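Local coordinates for sugar-binding transport ATP-binding protein (Pyrococcus horikoshii, PDB 1V43) that probably binds and hydrolyses ATP to power sugar uptake, as the ATPase subunit of an ABC transporter, at residues V122-A125 and A126-Q130; K115-I118 and D119-V122; F286-P290 and E291-V295. All coordinates share one frame; numbering follows the deposited sequence.

Contact 1: residues V122-A125 and A126-Q130; sequences VRWA and AELLQ
Leu128 lies one helical turn after Trp124 and sets a methyl over its indole. CD1 sits over one face of the ring. It is 3.6 Å from the centroid of the five-membered ring of Trp124, 26° off the ring normal, so this is a CH-pi contact. The closest carbon pair is Leu128 CD1 to Trp124 CE2, at 3.3 Å. The indole is brought there by its first torsion: CG of Trp124 is anti to the backbone N (chi1 165°), which turns the ring along the helix toward the next turn. Leu128 CG also rests on the carbonyl oxygen of Trp124, 3.4 Å away. That oxygen accepts the amide of Leu128, and it accepts a hydrogen bond from a water 3.0 Å from Trp124 O. The same water donates to Glu127 OE1 and so clips this side chain to the preceding turn.

This is the last stretch of helix 115-128, in the helical subdomain of the ABC ATPase fold. The helix ends in a Schellman motif: Gln130 takes a positive phi, and two backbone bonds fold back into the last turn.

Ala125 and Ala126 join the two segments at their shared peptide. The oxygen of Ala125 takes the amide of Leu129 at 3.0 Å (Leu129 N to Ala125 O), and CD2 of Leu129 closes on that same oxygen. Ala126 gives its N to Val122 O at 2.8 Å, and its methyl lies beside that carbonyl. Outside the two segments, Ala125 packs on Val157 and Ala126 on Leu135. Trp124 and Leu128 both reach Leu191 of helix 174-191, while Leu129 packs against Val152, Ala153 and Ile156 of helix 147-156.

Contact 2: residues K115-I118 and D119-V122; sequences KDEI and DKRV
Glu117 and Arg121 make an i to i+4 contact between side chains one turn apart, near the start of helix 115-128. Glu117 has CG anti to the backbone N (chi1 -175°) and then bends at chi2, which carries the carboxylate forward along the helix. OE2 comes to the edge of the guanidinium of Arg121, near its plane. The salt bridge is long: Glu117 OE2 to Arg121 NH1 is 3.8 Å, and the two flat groups are turned 69° apart. The main partner of Arg121 NH1 is Glu159 OE2, and Glu117 adds the longer bridge. The aliphatic part of Arg121 is held closer. Its CG lies 3.3 Å from Glu117 O, and its N donates to the same oxygen at 3.1 Å in a nearly straight bond, 169° at the hydrogen. A methionine here would probably leave Glu159 without its positive mate and Glu117 without its more distant one.

On another side of the helix the contact is apolar. Ile118 CG2 meets Val122 CG2 at 4.1 Å. The same valine methyl also lies beside the carbonyl oxygen of Ile118, which accepts the amide of Val122. Ala105 of helix 100-105 packs against both side chains.

The first turn is less regular. Asp119 N to Lys115 O is 3.2 Å, and the donor sits above the carbonyl plane. The carboxylate of Asp119 is held by other partners: OD1 by Tyr101 OH of helix 100-105, OD2 by Arg123 NE one turn on. The charged pair on one side and the branched apolar pair on another are characteristic of an amphipathic helix, here one of the helical subdomain of an ABC ATPase.

Contact 3: residues F286-P290 and E291-V295; sequences FGIRP and EHMTV
Ile288 and Met293 form the tight part of this contact. Ile288 CD1 presses on Met293 CG at 3.4 Å, closer than usual for two carbons. The sulfur of Met293 lies by the other branch, CG2 of Ile288. Asn248, Val337 and Val353 also pack on Met293.

Between the two the chain makes a tight turn. His292 N donates to Arg289 O at 2.7 Å, with the donor 53° out of the carbonyl plane. Pro290 and Glu291 have the backbone angles of a type I beta turn, with the proline at its second position. A weak bond from Met293 N to Pro290 O (3.4 Å) continues the turn. This corner carries the chain from strand 283-288 in one sheet to strand 293-295 in another, in the C-terminal OB-like part of a MalK-type ATPase.

The other side is polar and looser, with Glu291 and His292 partly exposed. Glu291 places CG between its backbone N and carbonyl carbon (chi1 68°), so its carboxylate runs beside Arg289. OE2 touches Arg289 CD at 3.2 Å. The charged atoms stay apart: Arg289 NE to Glu291 OE2 is 4.3 Å, and no N-H points at this oxygen. A water accepts from Arg289 NH1 at 3.0 Å and lies 3.1 Å from Glu291 OE1. The ring of His292 lies alongside the arginine chain, its CD2 3.6 Å from Arg289 CB. Thr322 of the second subunit packs on Glu291.

The polar ends look elsewhere. Arg289 NH2 bonds to Tyr230 O and NH1 to Ile242 O, and Glu291 OE2 bonds to Tyr230 OH. The buried guanidinium is thus met mainly by backbone carbonyls and a water, and the nearby carboxylate probably eases its charge without a direct bond.

How the contacts relate
From the N terminus the chain first makes contact 2, then contact 1, both on helix 115-128. Contact 1 begins at Val122, where contact 2 ends, and their centres are about 11 Å apart. Each spans neighbouring turns, so neither closes a long loop. Together they run from the first turn of the helix to its end. Contact 3 comes much later, on the opposite side of the chain's centre. Its centre is about 46 Å from that of contact 1 and about 55 Å from that of contact 2. None of the three nest or cross. The first two belong to the ATPase part. Contact 3 ties the corner between two C-terminal sheets to helix 226-231 and the end of helix 236-241.

Contact 1: residues V122-A125 and A126-Q130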
loop_
_atom_site.group_PDB
_atom_site.type_symbol
_atom_site.label_atom_id
_atom_site.label_comp_id
_atom_site.label_asym_id
_atom_site.label_seq_id
_atom_site.Cartn_x
_atom_site.Cartn_y
_atom_site.Cartn_z
ATOM N N VAL A 122 -6.464 35.624 -5.621
ATOM C CA VAL A 122 -5.174 34.952 -5.449
ATOM C C VAL A 122 -4.819 34.895 -3.963
ATOM O O VAL A 122 -4.445 33.844 -3.463
ATOM C CB VAL A 122 -4.037 35.664 -6.244
ATOM C CG1 VAL A 122 -2.676 35.067 -5.892
ATOM C CG2 VAL A 122 -4.268 35.488 -7.726
ATOM N N ARG A 123 -4.973 36.015 -3.260
ATOM C CA ARG A 123 -4.695 36.082 -1.824
ATOM C C ARG A 123 -5.588 35.086 -1.078
ATOM O O ARG A 123 -5.122 34.337 -0.211
ATOM C CB ARG A 123 -4.958 37.497 -1.286
ATOM C CG ARG A 123 -3.882 38.540 -1.636
ATOM C CD ARG A 123 -4.325 39.970 -1.261
ATOM N NE ARG A 123 -3.274 40.963 -1.481
ATOM C CZ ARG A 123 -2.467 41.435 -0.531
ATOM N NH1 ARG A 123 -2.587 41.017 0.720
ATOM N NH2 ARG A 123 -1.532 42.324 -0.833
ATOM N N TRP A 124 -6.874 35.082 -1.423
ATOM C CA TRP A 124 -7.849 34.184 -0.795
ATOM C C TRP A 124 -7.466 32.708 -1.018
ATOM O O TRP A 124 -7.396 31.930 -0.074
ATOM C CB TRP A 124 -9.240 34.479 -1.374
ATOM C CG TRP A 124 -10.306 33.431 -1.109
ATOM C CD1 TRP A 124 -11.037 33.261 0.039
ATOM C CD2 TRP A 124 -10.792 32.455 -2.040
ATOM N NE1 TRP A 124 -11.954 32.241 -0.126
ATOM C CE2 TRP A 124 -11.827 31.731 -1.390
ATOM C CE3 TRP A 124 -10.459 32.122 -3.365
ATOM C CZ2 TRP A 124 -12.531 30.694 -2.022
ATOM C CZ3 TRP A 124 -11.162 31.086 -3.992
ATOM C CH2 TRP A 124 -12.187 30.389 -3.317
ATOM N N ALA A 125 -7.192 32.342 -2.266
ATOM C CA ALA A 125 -6.825 30.969 -2.587
ATOM C C ALA A 125 -5.505 30.588 -1.935
ATOM O O ALA A 125 -5.370 29.500 -1.388
ATOM C CB ALA A 125 -6.728 30.785 -4.112
ATOM N N ALA A 126 -4.538 31.494 -1.998
ATOM C CA ALA A 126 -3.222 31.251 -1.429
ATOM C C ALA A 126 -3.321 31.020 0.078
ATOM O O ALA A 126 -2.634 30.152 0.634
ATOM C CB ALA A 126 -2.295 32.434 -1.736
ATOM N N GLU A 127 -4.175 31.790 0.743
ATOM C CA GLU A 127 -4.342 31.629 2.179
ATOM C C GLU A 127 -4.984 30.263 2.463
ATOM O O GLU A 127 -4.566 29.552 3.381
ATOM C CB GLU A 127 -5.200 32.772 2.742
ATOM C CG GLU A 127 -5.348 32.796 4.271
ATOM C CD GLU A 127 -6.199 31.638 4.815
ATOM O OE1 GLU A 127 -7.254 31.327 4.209
ATOM O OE2 GLU A 127 -5.823 31.049 5.856
ATOM N N LEU A 128 -5.982 29.895 1.660
ATOM C CA LEU A 128 -6.683 28.623 1.813
ATOM C C LEU A 128 -5.755 27.427 1.673
ATOM O O LEU A 128 -5.946 26.418 2.336
ATOM C CB LEU A 128 -7.823 28.506 0.796
ATOM C CG LEU A 128 -9.077 29.278 1.200
ATOM C CD1 LEU A 128 -10.071 29.303 0.070
ATOM C CD2 LEU A 128 -9.673 28.633 2.431
ATOM N N LEU A 129 -4.754 27.539 0.806
ATOM C CA LEU A 129 -3.803 26.454 0.619
ATOM C C LEU A 129 -2.551 26.629 1.497
ATOM O O LEU A 129 -1.627 25.822 1.443
ATOM C CB LEU A 129 -3.413 26.369 -0.857
ATOM C CG LEU A 129 -4.290 25.558 -1.832
ATOM C CD1 LEU A 129 -4.246 24.094 -1.425
ATOM C CD2 LEU A 129 -5.729 26.086 -1.855
ATOM N N GLN A 130 -2.530 27.685 2.309
ATOM C CA GLN A 130 -1.394 27.972 3.179
ATOM C C GLN A 130 -0.102 28.130 2.382
ATOM O O GLN A 130 0.952 27.628 2.769
ATOM C CB GLN A 130 -1.232 26.863 4.230
ATOM C CG GLN A 130 -2.308 26.883 5.307
ATOM C CD GLN A 130 -2.683 25.486 5.777
ATOM O OE1 GLN A 130 -3.142 24.654 4.985
ATOM N NE2 GLN A 130 -2.491 25.219 7.070
HETATM O O HOH W 1 -8.745 32.567 2.492
#

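Contact 2: residues K115-I118 and D119-V122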
loop_
_atom_site.group_PDB
_atom_site.type_symbol
_atom_site.label_atom_id
_atom_site.label_comp_id
_atom_site.label_asym_id
_atom_site.label_seq_id
_atom_site.Cartn_x
_atom_site.Cartn_y
_atom_site.Cartn_z
ATOM N N LYS A 115 -7.458 43.540 -12.539
ATOM C CA LYS A 115 -6.237 43.302 -11.772
ATOM C C LYS A 115 -6.455 43.318 -10.257
ATOM O O LYS A 115 -5.753 42.627 -9.517
ATOM C CB LYS A 115 -5.168 44.339 -12.143
ATOM C CG LYS A 115 -4.739 44.305 -13.606
ATOM C CD LYS A 115 -3.645 45.324 -13.891
ATOM C CE LYS A 115 -3.225 45.295 -15.352
ATOM N NZ LYS A 115 -2.136 46.274 -15.635
ATOM N N ASP A 116 -7.434 44.096 -9.807
ATOM C CA ASP A 116 -7.743 44.231 -8.385
ATOM C C ASP A 116 -8.631 43.105 -7.864
ATOM O O ASP A 116 -8.693 42.848 -6.659
ATOM C CB ASP A 116 -8.419 45.580 -8.151
ATOM C CG ASP A 116 -7.692 46.714 -8.847
ATOM O OD1 ASP A 116 -6.568 47.049 -8.419
ATOM O OD2 ASP A 116 -8.235 47.258 -9.835
ATOM N N GLU A 117 -9.330 42.447 -8.780
ATOM C CA GLU A 117 -10.193 41.332 -8.419
ATOM C C GLU A 117 -9.268 40.122 -8.388
ATOM O O GLU A 117 -9.374 39.257 -7.519
ATOM C CB GLU A 117 -11.285 41.145 -9.480
ATOM C CG GLU A 117 -12.317 40.078 -9.147
ATOM C CD GLU A 117 -13.079 40.385 -7.869
ATOM O OE1 GLU A 117 -13.661 41.487 -7.773
ATOM O OE2 GLU A 117 -13.102 39.524 -6.960
ATOM N N ILE A 118 -8.348 40.091 -9.346
ATOM C CA ILE A 118 -7.375 39.019 -9.463
ATOM C C ILE A 118 -6.524 38.926 -8.211
ATOM O O ILE A 118 -6.193 37.828 -7.758
ATOM C CB ILE A 118 -6.431 39.244 -10.661
ATOM C CG1 ILE A 118 -7.228 39.197 -11.958
ATOM C CG2 ILE A 118 -5.328 38.186 -10.679
ATOM C CD1 ILE A 118 -6.372 39.322 -13.197
ATOM N N ASP A 119 -6.171 40.078 -7.646
ATOM C CA ASP A 119 -5.342 40.080 -6.454
ATOM C C ASP A 119 -6.092 39.597 -5.224
ATOM O O ASP A 119 -5.513 38.918 -4.378
ATOM C CB ASP A 119 -4.774 41.462 -6.173
ATOM C CG ASP A 119 -3.648 41.420 -5.149
ATOM O OD1 ASP A 119 -2.527 41.006 -5.513
ATOM O OD2 ASP A 119 -3.890 41.777 -3.982
ATOM N N LYS A 120 -7.370 39.951 -5.114
ATOM C CA LYS A 120 -8.165 39.519 -3.970
ATOM C C LYS A 120 -8.333 37.994 -3.952
ATOM O O LYS A 120 -8.176 37.363 -2.908
ATOM C CB LYS A 120 -9.555 40.161 -3.991
ATOM C CG LYS A 120 -10.421 39.719 -2.819
ATOM C CD LYS A 120 -11.849 40.213 -2.926
ATOM C CE LYS A 120 -12.634 39.879 -1.660
ATOM N NZ LYS A 120 -12.666 38.418 -1.361
ATOM N N ARG A 121 -8.655 37.417 -5.110
ATOM C CA ARG A 121 -8.854 35.972 -5.246
ATOM C C ARG A 121 -7.566 35.178 -5.010
ATOM O O ARG A 121 -7.580 34.166 -4.292
ATOM C CB ARG A 121 -9.396 35.645 -6.640
ATOM C CG ARG A 121 -10.700 36.339 -6.972
ATOM C CD ARG A 121 -10.963 36.305 -8.471
ATOM N NE ARG A 121 -11.755 35.152 -8.886
ATOM C CZ ARG A 121 -13.037 34.980 -8.574
ATOM N NH1 ARG A 121 -13.673 35.889 -7.843
ATOM N NH2 ARG A 121 -13.684 33.903 -8.999
ATOM N N VAL A 122 -6.464 35.624 -5.621
ATOM C CA VAL A 122 -5.174 34.952 -5.449
ATOM C C VAL A 122 -4.819 34.895 -3.963
ATOM O O VAL A 122 -4.445 33.844 -3.463
ATOM C CB VAL A 122 -4.037 35.664 -6.244
ATOM C CG1 VAL A 122 -2.676 35.067 -5.892
ATOM C CG2 VAL A 122 -4.268 35.488 -7.726
#

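Contact 3: residues F286-P290 and E291-V295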
loop_
_atom_site.group_PDB
_atom_site.type_symbol
_atom_site.label_atom_id
_atom_site.label_comp_id
_atom_site.label_asym_id
_atom_site.label_seq_id
_atom_site.Cartn_x
_atom_site.Cartn_y
_atom_site.Cartn_z
ATOM N N PHE A 286 -19.463 -17.475 0.232
ATOM C CA PHE A 286 -19.269 -17.062 1.620
ATOM C C PHE A 286 -18.118 -16.054 1.672
ATOM O O PHE A 286 -17.109 -16.224 0.995
ATOM C CB PHE A 286 -18.911 -18.286 2.466
ATOM C CG PHE A 286 -18.459 -17.962 3.866
ATOM C CD1 PHE A 286 -19.369 -17.563 4.834
ATOM C CD2 PHE A 286 -17.121 -18.074 4.218
ATOM C CE1 PHE A 286 -18.954 -17.288 6.132
ATOM C CE2 PHE A 286 -16.702 -17.802 5.512
ATOM C CZ PHE A 286 -17.621 -17.409 6.470
ATOM N N GLY A 287 -18.268 -15.015 2.481
ATOM C CA GLY A 287 -17.221 -14.021 2.579
ATOM C C GLY A 287 -16.999 -13.497 3.985
ATOM O O GLY A 287 -17.951 -13.219 4.718
ATOM N N ILE A 288 -15.734 -13.384 4.377
ATOM C CA ILE A 288 -15.389 -12.849 5.689
ATOM C C ILE A 288 -14.033 -12.192 5.519
ATOM O O ILE A 288 -13.138 -12.779 4.920
ATOM C CB ILE A 288 -15.357 -13.948 6.785
ATOM C CG1 ILE A 288 -15.108 -13.290 8.140
ATOM C CG2 ILE A 288 -14.311 -15.006 6.470
ATOM C CD1 ILE A 288 -15.102 -14.255 9.275
ATOM N N ARG A 289 -13.899 -10.954 5.998
ATOM C CA ARG A 289 -12.642 -10.212 5.845
ATOM C C ARG A 289 -11.554 -10.663 6.811
ATOM O O ARG A 289 -11.850 -11.000 7.949
ATOM C CB ARG A 289 -12.871 -8.703 6.047
ATOM C CG ARG A 289 -13.799 -8.056 5.038
ATOM C CD ARG A 289 -13.765 -6.555 5.211
ATOM N NE ARG A 289 -14.757 -5.850 4.410
ATOM C CZ ARG A 289 -14.589 -5.462 3.157
ATOM N NH1 ARG A 289 -13.452 -5.717 2.522
ATOM N NH2 ARG A 289 -15.544 -4.763 2.551
ATOM N N PRO A 290 -10.284 -10.659 6.360
ATOM C CA PRO A 290 -9.103 -11.051 7.148
ATOM C C PRO A 290 -9.116 -10.377 8.528
ATOM O O PRO A 290 -8.811 -11.006 9.544
ATOM C CB PRO A 290 -7.933 -10.552 6.300
ATOM C CG PRO A 290 -8.462 -10.706 4.878
ATOM C CD PRO A 290 -9.892 -10.185 5.016
ATOM N N GLU A 291 -9.483 -9.097 8.545
ATOM C CA GLU A 291 -9.537 -8.319 9.780
ATOM C C GLU A 291 -10.763 -8.624 10.637
ATOM O O GLU A 291 -10.901 -8.060 11.722
ATOM C CB GLU A 291 -9.504 -6.812 9.484
ATOM C CG GLU A 291 -10.760 -6.282 8.773
ATOM C CD GLU A 291 -10.617 -6.228 7.252
ATOM O OE1 GLU A 291 -9.965 -7.116 6.671
ATOM O OE2 GLU A 291 -11.169 -5.294 6.636
ATOM N N HIS A 292 -11.657 -9.493 10.158
ATOM C CA HIS A 292 -12.837 -9.835 10.942
ATOM C C HIS A 292 -12.722 -11.235 11.513
ATOM O O HIS A 292 -13.707 -11.848 11.918
ATOM C CB HIS A 292 -14.129 -9.685 10.120
ATOM C CG HIS A 292 -14.453 -8.262 9.779
ATOM N ND1 HIS A 292 -14.012 -7.203 10.542
ATOM C CD2 HIS A 292 -15.120 -7.720 8.731
ATOM C CE1 HIS A 292 -14.382 -6.069 9.977
ATOM N NE2 HIS A 292 -15.055 -6.354 8.875
ATOM N N MET A 293 -11.492 -11.722 11.548
ATOM C CA MET A 293 -11.175 -13.031 12.094
ATOM C C MET A 293 -10.017 -12.805 13.042
ATOM O O MET A 293 -9.394 -11.740 13.040
ATOM C CB MET A 293 -10.732 -13.992 10.990
ATOM C CG MET A 293 -11.811 -14.342 9.973
ATOM S SD MET A 293 -11.118 -15.121 8.498
ATOM C CE MET A 293 -10.843 -16.582 9.087
ATOM N N THR A 294 -9.725 -13.809 13.855
ATOM C CA THR A 294 -8.617 -13.721 14.790
ATOM C C THR A 294 -8.139 -15.142 15.066
ATOM O O THR A 294 -8.636 -16.093 14.464
ATOM C CB THR A 294 -9.053 -13.037 16.097
ATOM O OG1 THR A 294 -7.888 -12.685 16.858
ATOM C CG2 THR A 294 -9.950 -13.962 16.927
ATOM N N VAL A 295 -7.160 -15.284 15.950
ATOM C CA VAL A 295 -6.629 -16.602 16.304
ATOM C C VAL A 295 -6.770 -16.810 17.811
ATOM O O VAL A 295 -6.579 -15.878 18.583
ATOM C CB VAL A 295 -5.125 -16.724 15.945
ATOM C CG1 VAL A 295 -4.540 -17.952 16.598
ATOM C CG2 VAL A 295 -4.935 -16.812 14.442
HETATM O O HOH W 2 -10.833 -6.503 3.710
#